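Local coordinates for probable oxidoreductase (PDB 4EYE), which probably acts as an oxidoreductase of the quinone oxidoreductase/zeta-crystallin branch of the medium-chain dehydrogenase/reductase superfamily, at residues Gln131-Glu136 with Ser314-Leu319; Thr197-Ser202 with Lys333-Met338. All coordinates share one frame; numbering follows the deposited sequence.

Contact 1 and contact 2 lie about 15 Å apart, centre to centre, and meet at one sheet: contact 1 uses strand 313-318 itself, contact 2 the turn leading into its parallel neighbour 337-341. Contact 1 joins its strand to the start of helix 134-140 by a salt bridge. Contact 2 sets the turn, in the catalytic domain, against helix 197-203 of the nucleotide-binding domain. The two are stitched directly as well, with Ser314 OG 2.5 Å from Tyr335 O and Ser314 N 2.9 Å from Lys337 O, both probable hydrogen bonds. In relatives the cofactor binds in the cleft between the domains; contact 2 crosses that boundary, and a similar site is probable here.

Contact 1 (Gln131-Glu136 with Ser314-Leu319); sequences QLDDAE and SARIPL
Arg316 and Asp133 converge from facing sides of the contact, and their flat groups meet almost at right angles, the carboxylate and guanidinium planes 87° apart. The arginine arrives end-on, with both terminal nitrogens directed at a single oxygen. Arg316 NH2 donates to the syn lone pair of Asp133 OD2 at 2.9 Å. Arg316 NH1 reaches the same Asp133 OD2 at 3.2 Å, from well above the carboxylate plane. From the arginine's side the oxygen sits in plane at the guanidinium edge. An extended chain from CG to NE carries the charge across from strand 313-318. Asp133 has a second duty as N-cap of helix 134-140: its OD1 accepts from Glu136 N at 2.8 Å, nearly straight at 176°, while Glu136 OE1 takes the hydrogen of Asp133 N at 3.0 Å, completing a capping box. The two carboxylate oxygens of Asp133 thus divide the work, one holding the helix start and the other the arginine, which should limit rotation of the group. Ala135, in the first turn, lays its CB over the centre of one guanidinium face, 3.4 Å from Arg316 CZ. Val339 of the adjacent strand touches both Ala135 and Arg316.

Contact 2 (Thr197-Ser202 with Lys333-Met338); sequences TEFVKS and KVYGKM
One face of the Phe199 ring is covered by the CB of Tyr335, which stands over the ring centre, 3.7 Å from the centroid and only 8° off the normal: a CH-pi contact. The closest carbon pair is Phe199 CE2 to Tyr335 CB, also at 3.7 Å. Beyond CB the tyrosine ring does not lie flat on the phenylalanine; the two planes are inclined at 43° with centroids 5.5 Å apart. The two side chains run antiparallel alongside one another, and Tyr335 CD2 lies 3.9 Å from Phe199 CB. With CG anti to the backbone N (chi1 172°), the phenylalanine ring is carried out from helix 197-203 to the turn before strand 337-341. There Phe199 CZ packs obliquely against the Gly336 backbone, 3.7 Å from Gly336 N. Gly336 has a positive phi, a backbone shape that suits glycine. The helix packs through Val200 against strands 186-191 and 207-210 of the Rossmann-type sheet, so the aromatic pair bridges that domain to the turn. Phe199 and Tyr335 themselves meet through carbon alone, by dispersion and a CH-pi contact, while polar bonds beside them, from Arg193 to Val334 O and between the backbones of Gly336 and Ala169, give the directional part of the junction.

Contact 1 (Gln131-Glu136 with Ser314-Leu319)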
loop_
_atom_site.group_PDB
_atom_site.type_symbol
_atom_site.label_atom_id
_atom_site.label_comp_id
_atom_site.label_asym_id
_atom_site.label_seq_id
_atom_site.Cartn_x
_atom_site.Cartn_y
_atom_site.Cartn_z
ATOM N N GLN A 131 -13.552 1.598 -13.251
ATOM C CA GLN A 131 -14.212 2.589 -12.402
ATOM C C GLN A 131 -13.222 3.623 -11.809
ATOM O O GLN A 131 -13.654 4.659 -11.278
ATOM C CB GLN A 131 -14.955 1.899 -11.246
ATOM C CG GLN A 131 -16.094 0.976 -11.700
ATOM C CD GLN A 131 -15.695 -0.494 -11.788
ATOM O OE1 GLN A 131 -14.536 -0.837 -11.931
ATOM N NE2 GLN A 131 -16.685 -1.357 -11.727
ATOM N N LEU A 132 -11.910 3.346 -11.880
ATOM C CA LEU A 132 -10.914 4.139 -11.172
ATOM C C LEU A 132 -10.163 5.064 -12.097
ATOM O O LEU A 132 -9.837 4.720 -13.264
ATOM C CB LEU A 132 -9.906 3.209 -10.417
ATOM C CG LEU A 132 -10.493 2.239 -9.382
ATOM C CD1 LEU A 132 -9.339 1.496 -8.696
ATOM C CD2 LEU A 132 -11.402 2.932 -8.370
ATOM N N ASP A 133 -9.794 6.230 -11.579
ATOM C CA ASP A 133 -8.792 7.001 -12.266
ATOM C C ASP A 133 -7.374 6.455 -11.951
ATOM O O ASP A 133 -7.239 5.544 -11.148
ATOM C CB ASP A 133 -8.934 8.519 -11.989
ATOM C CG ASP A 133 -8.479 8.938 -10.613
ATOM O OD1 ASP A 133 -7.694 8.224 -9.936
ATOM O OD2 ASP A 133 -8.878 10.038 -10.213
ATOM N N ASP A 134 -6.350 6.989 -12.613
ATOM C CA ASP A 134 -4.971 6.465 -12.478
ATOM C C ASP A 134 -4.373 6.589 -11.078
ATOM O O ASP A 134 -3.661 5.714 -10.637
ATOM C CB ASP A 134 -4.028 7.067 -13.547
ATOM C CG ASP A 134 -4.420 6.620 -14.929
ATOM O OD1 ASP A 134 -5.098 5.579 -15.091
ATOM O OD2 ASP A 134 -4.062 7.284 -15.886
ATOM N N ALA A 135 -4.670 7.671 -10.381
ATOM C CA ALA A 135 -4.253 7.803 -8.963
ATOM C C ALA A 135 -4.905 6.743 -8.050
ATOM O O ALA A 135 -4.260 6.126 -7.205
ATOM C CB ALA A 135 -4.558 9.190 -8.447
ATOM N N GLU A 136 -6.211 6.571 -8.199
ATOM C CA GLU A 136 -6.930 5.557 -7.432
ATOM C C GLU A 136 -6.419 4.169 -7.766
ATOM O O GLU A 136 -6.281 3.333 -6.864
ATOM C CB GLU A 136 -8.443 5.669 -7.687
ATOM C CG GLU A 136 -9.091 6.962 -7.146
ATOM C CD GLU A 136 -10.530 7.154 -7.700
ATOM O OE1 GLU A 136 -10.836 6.706 -8.824
ATOM O OE2 GLU A 136 -11.337 7.681 -6.936
ATOM N N SER A 314 -5.056 11.562 -1.201
ATOM C CA SER A 314 -5.139 12.823 -0.451
ATOM C C SER A 314 -4.298 13.931 -1.120
ATOM O O SER A 314 -4.580 15.121 -0.936
ATOM C CB SER A 314 -4.705 12.602 0.989
ATOM O OG SER A 314 -3.366 12.090 1.060
ATOM N N ALA A 315 -3.307 13.539 -1.921
ATOM C CA ALA A 315 -2.428 14.458 -2.581
ATOM C C ALA A 315 -1.938 13.898 -3.930
ATOM O O ALA A 315 -1.579 12.713 -4.029
ATOM C CB ALA A 315 -1.221 14.750 -1.707
ATOM N N ARG A 316 -1.887 14.786 -4.936
ATOM C CA ARG A 316 -1.302 14.487 -6.215
ATOM C C ARG A 316 -0.310 15.605 -6.507
ATOM O O ARG A 316 -0.688 16.735 -6.766
ATOM C CB ARG A 316 -2.365 14.350 -7.309
ATOM C CG ARG A 316 -3.544 13.501 -6.915
ATOM C CD ARG A 316 -4.455 13.170 -8.066
ATOM N NE ARG A 316 -5.685 12.550 -7.601
ATOM C CZ ARG A 316 -6.563 11.942 -8.407
ATOM N NH1 ARG A 316 -6.344 11.896 -9.696
ATOM N NH2 ARG A 316 -7.661 11.396 -7.920
ATOM N N ILE A 317 0.965 15.261 -6.462
ATOM C CA ILE A 317 2.058 16.241 -6.429
ATOM C C ILE A 317 2.785 16.131 -7.754
ATOM O O ILE A 317 3.003 15.020 -8.226
ATOM C CB ILE A 317 3.012 15.942 -5.278
ATOM C CG1 ILE A 317 2.286 15.895 -3.894
ATOM C CG2 ILE A 317 4.177 16.926 -5.309
ATOM C CD1 ILE A 317 1.539 17.173 -3.484
ATOM N N PRO A 318 3.089 17.259 -8.417
ATOM C CA PRO A 318 3.891 17.106 -9.630
ATOM C C PRO A 318 5.197 16.336 -9.357
ATOM O O PRO A 318 5.868 16.570 -8.358
ATOM C CB PRO A 318 4.205 18.556 -10.052
ATOM C CG PRO A 318 3.270 19.449 -9.267
ATOM C CD PRO A 318 2.749 18.651 -8.115
ATOM N N LEU A 319 5.584 15.486 -10.301
ATOM C CA LEU A 319 6.850 14.761 -10.265
ATOM C C LEU A 319 8.041 15.670 -9.994
ATOM O O LEU A 319 8.927 15.314 -9.261
ATOM C CB LEU A 319 7.058 13.984 -11.578
ATOM C CG LEU A 319 8.295 13.117 -11.626
ATOM C CD1 LEU A 319 8.307 12.123 -10.456
ATOM C CD2 LEU A 319 8.362 12.371 -12.964
#

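Contact 2 (Thr197-Ser202 with Lys333-Met338)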
loop_
_atom_site.group_PDB
_atom_site.type_symbol
_atom_site.label_atom_id
_atom_site.label_comp_id
_atom_site.label_asym_id
_atom_site.label_seq_id
_atom_site.Cartn_x
_atom_site.Cartn_y
_atom_site.Cartn_z
ATOM N N THR A 197 -8.673 11.842 12.611
ATOM C CA THR A 197 -9.880 11.191 13.104
ATOM C C THR A 197 -11.050 11.255 12.112
ATOM O O THR A 197 -11.679 10.235 11.848
ATOM C CB THR A 197 -10.319 11.784 14.482
ATOM O OG1 THR A 197 -9.288 11.516 15.433
ATOM C CG2 THR A 197 -11.611 11.135 14.967
ATOM N N GLU A 198 -11.332 12.437 11.558
ATOM C CA GLU A 198 -12.467 12.568 10.614
ATOM C C GLU A 198 -12.180 11.869 9.278
ATOM O O GLU A 198 -13.079 11.294 8.660
ATOM C CB GLU A 198 -12.819 14.036 10.353
ATOM C CG GLU A 198 -13.220 14.799 11.600
ATOM C CD GLU A 198 -14.390 14.184 12.320
ATOM O OE1 GLU A 198 -14.417 14.324 13.560
ATOM O OE2 GLU A 198 -15.278 13.562 11.669
ATOM N N PHE A 199 -10.938 11.941 8.841
ATOM C CA PHE A 199 -10.524 11.239 7.635
ATOM C C PHE A 199 -10.819 9.765 7.775
ATOM O O PHE A 199 -11.456 9.162 6.925
ATOM C CB PHE A 199 -9.046 11.433 7.362
ATOM C CG PHE A 199 -8.534 10.556 6.231
ATOM C CD1 PHE A 199 -8.762 10.912 4.923
ATOM C CD2 PHE A 199 -7.887 9.364 6.499
ATOM C CE1 PHE A 199 -8.299 10.091 3.875
ATOM C CE2 PHE A 199 -7.438 8.546 5.466
ATOM C CZ PHE A 199 -7.661 8.906 4.160
ATOM N N VAL A 200 -10.349 9.184 8.867
ATOM C CA VAL A 200 -10.534 7.760 9.122
ATOM C C VAL A 200 -11.994 7.382 9.209
ATOM O O VAL A 200 -12.421 6.369 8.615
ATOM C CB VAL A 200 -9.705 7.315 10.359
ATOM C CG1 VAL A 200 -10.183 5.981 10.886
ATOM C CG2 VAL A 200 -8.230 7.265 9.956
ATOM N N LYS A 201 -12.783 8.204 9.924
ATOM C CA LYS A 201 -14.229 8.003 9.923
ATOM C C LYS A 201 -14.775 8.015 8.485
ATOM O O LYS A 201 -15.554 7.155 8.115
ATOM C CB LYS A 201 -14.929 9.071 10.809
ATOM C CG LYS A 201 -16.351 8.713 11.161
ATOM C CD LYS A 201 -16.490 7.482 12.067
ATOM C CE LYS A 201 -17.966 7.087 12.230
ATOM N NZ LYS A 201 -18.090 5.726 12.858
ATOM N N SER A 202 -14.358 8.980 7.662
ATOM C CA SER A 202 -14.874 9.065 6.294
ATOM C C SER A 202 -14.496 7.835 5.441
ATOM O O SER A 202 -15.184 7.500 4.481
ATOM C CB SER A 202 -14.383 10.335 5.590
ATOM O OG SER A 202 -13.023 10.199 5.151
ATOM N N LYS A 333 2.663 13.679 7.158
ATOM C CA LYS A 333 1.535 14.489 6.710
ATOM C C LYS A 333 0.497 13.771 5.809
ATOM O O LYS A 333 -0.533 14.339 5.532
ATOM C CB LYS A 333 2.063 15.745 6.017
ATOM C CG LYS A 333 2.988 16.556 6.925
ATOM C CD LYS A 333 3.504 17.820 6.246
ATOM C CE LYS A 333 4.212 18.741 7.243
ATOM N NZ LYS A 333 4.585 19.979 6.540
ATOM N N VAL A 334 0.754 12.529 5.388
ATOM C CA VAL A 334 -0.077 11.867 4.375
ATOM C C VAL A 334 -1.119 10.940 4.979
ATOM O O VAL A 334 -0.788 9.994 5.692
ATOM C CB VAL A 334 0.783 11.039 3.379
ATOM C CG1 VAL A 334 -0.099 10.271 2.378
ATOM C CG2 VAL A 334 1.758 11.955 2.673
ATOM N N TYR A 335 -2.382 11.218 4.655
ATOM C CA TYR A 335 -3.488 10.334 4.957
ATOM C C TYR A 335 -3.831 9.577 3.679
ATOM O O TYR A 335 -3.885 10.140 2.608
ATOM C CB TYR A 335 -4.718 11.100 5.465
ATOM C CG TYR A 335 -4.527 12.007 6.677
ATOM C CD1 TYR A 335 -3.401 11.923 7.497
ATOM C CD2 TYR A 335 -5.472 12.970 6.970
ATOM C CE1 TYR A 335 -3.217 12.800 8.579
ATOM C CE2 TYR A 335 -5.325 13.839 8.045
ATOM C CZ TYR A 335 -4.197 13.748 8.856
ATOM O OH TYR A 335 -4.054 14.613 9.916
ATOM N N GLY A 336 -4.080 8.296 3.792
ATOM C CA GLY A 336 -4.443 7.492 2.624
ATOM C C GLY A 336 -3.211 7.418 1.715
ATOM O O GLY A 336 -2.105 7.091 2.177
ATOM N N LYS A 337 -3.389 7.744 0.440
ATOM C CA LYS A 337 -2.328 7.620 -0.526
ATOM C C LYS A 337 -1.940 8.991 -1.121
ATOM O O LYS A 337 -2.787 9.798 -1.463
ATOM C CB LYS A 337 -2.769 6.659 -1.644
ATOM C CG LYS A 337 -1.632 6.215 -2.569
ATOM C CD LYS A 337 -0.746 5.181 -1.846
ATOM C CE LYS A 337 0.454 4.770 -2.656
ATOM N NZ LYS A 337 1.238 3.716 -1.942
ATOM N N MET A 338 -0.645 9.181 -1.317
ATOM C CA MET A 338 -0.102 10.274 -2.095
ATOM C C MET A 338 0.431 9.713 -3.423
ATOM O O MET A 338 1.082 8.665 -3.430
ATOM C CB MET A 338 1.067 10.894 -1.347
ATOM C CG MET A 338 2.029 11.770 -2.155
ATOM S SD MET A 338 3.445 12.384 -1.150
ATOM C CE MET A 338 2.796 13.850 -0.389
#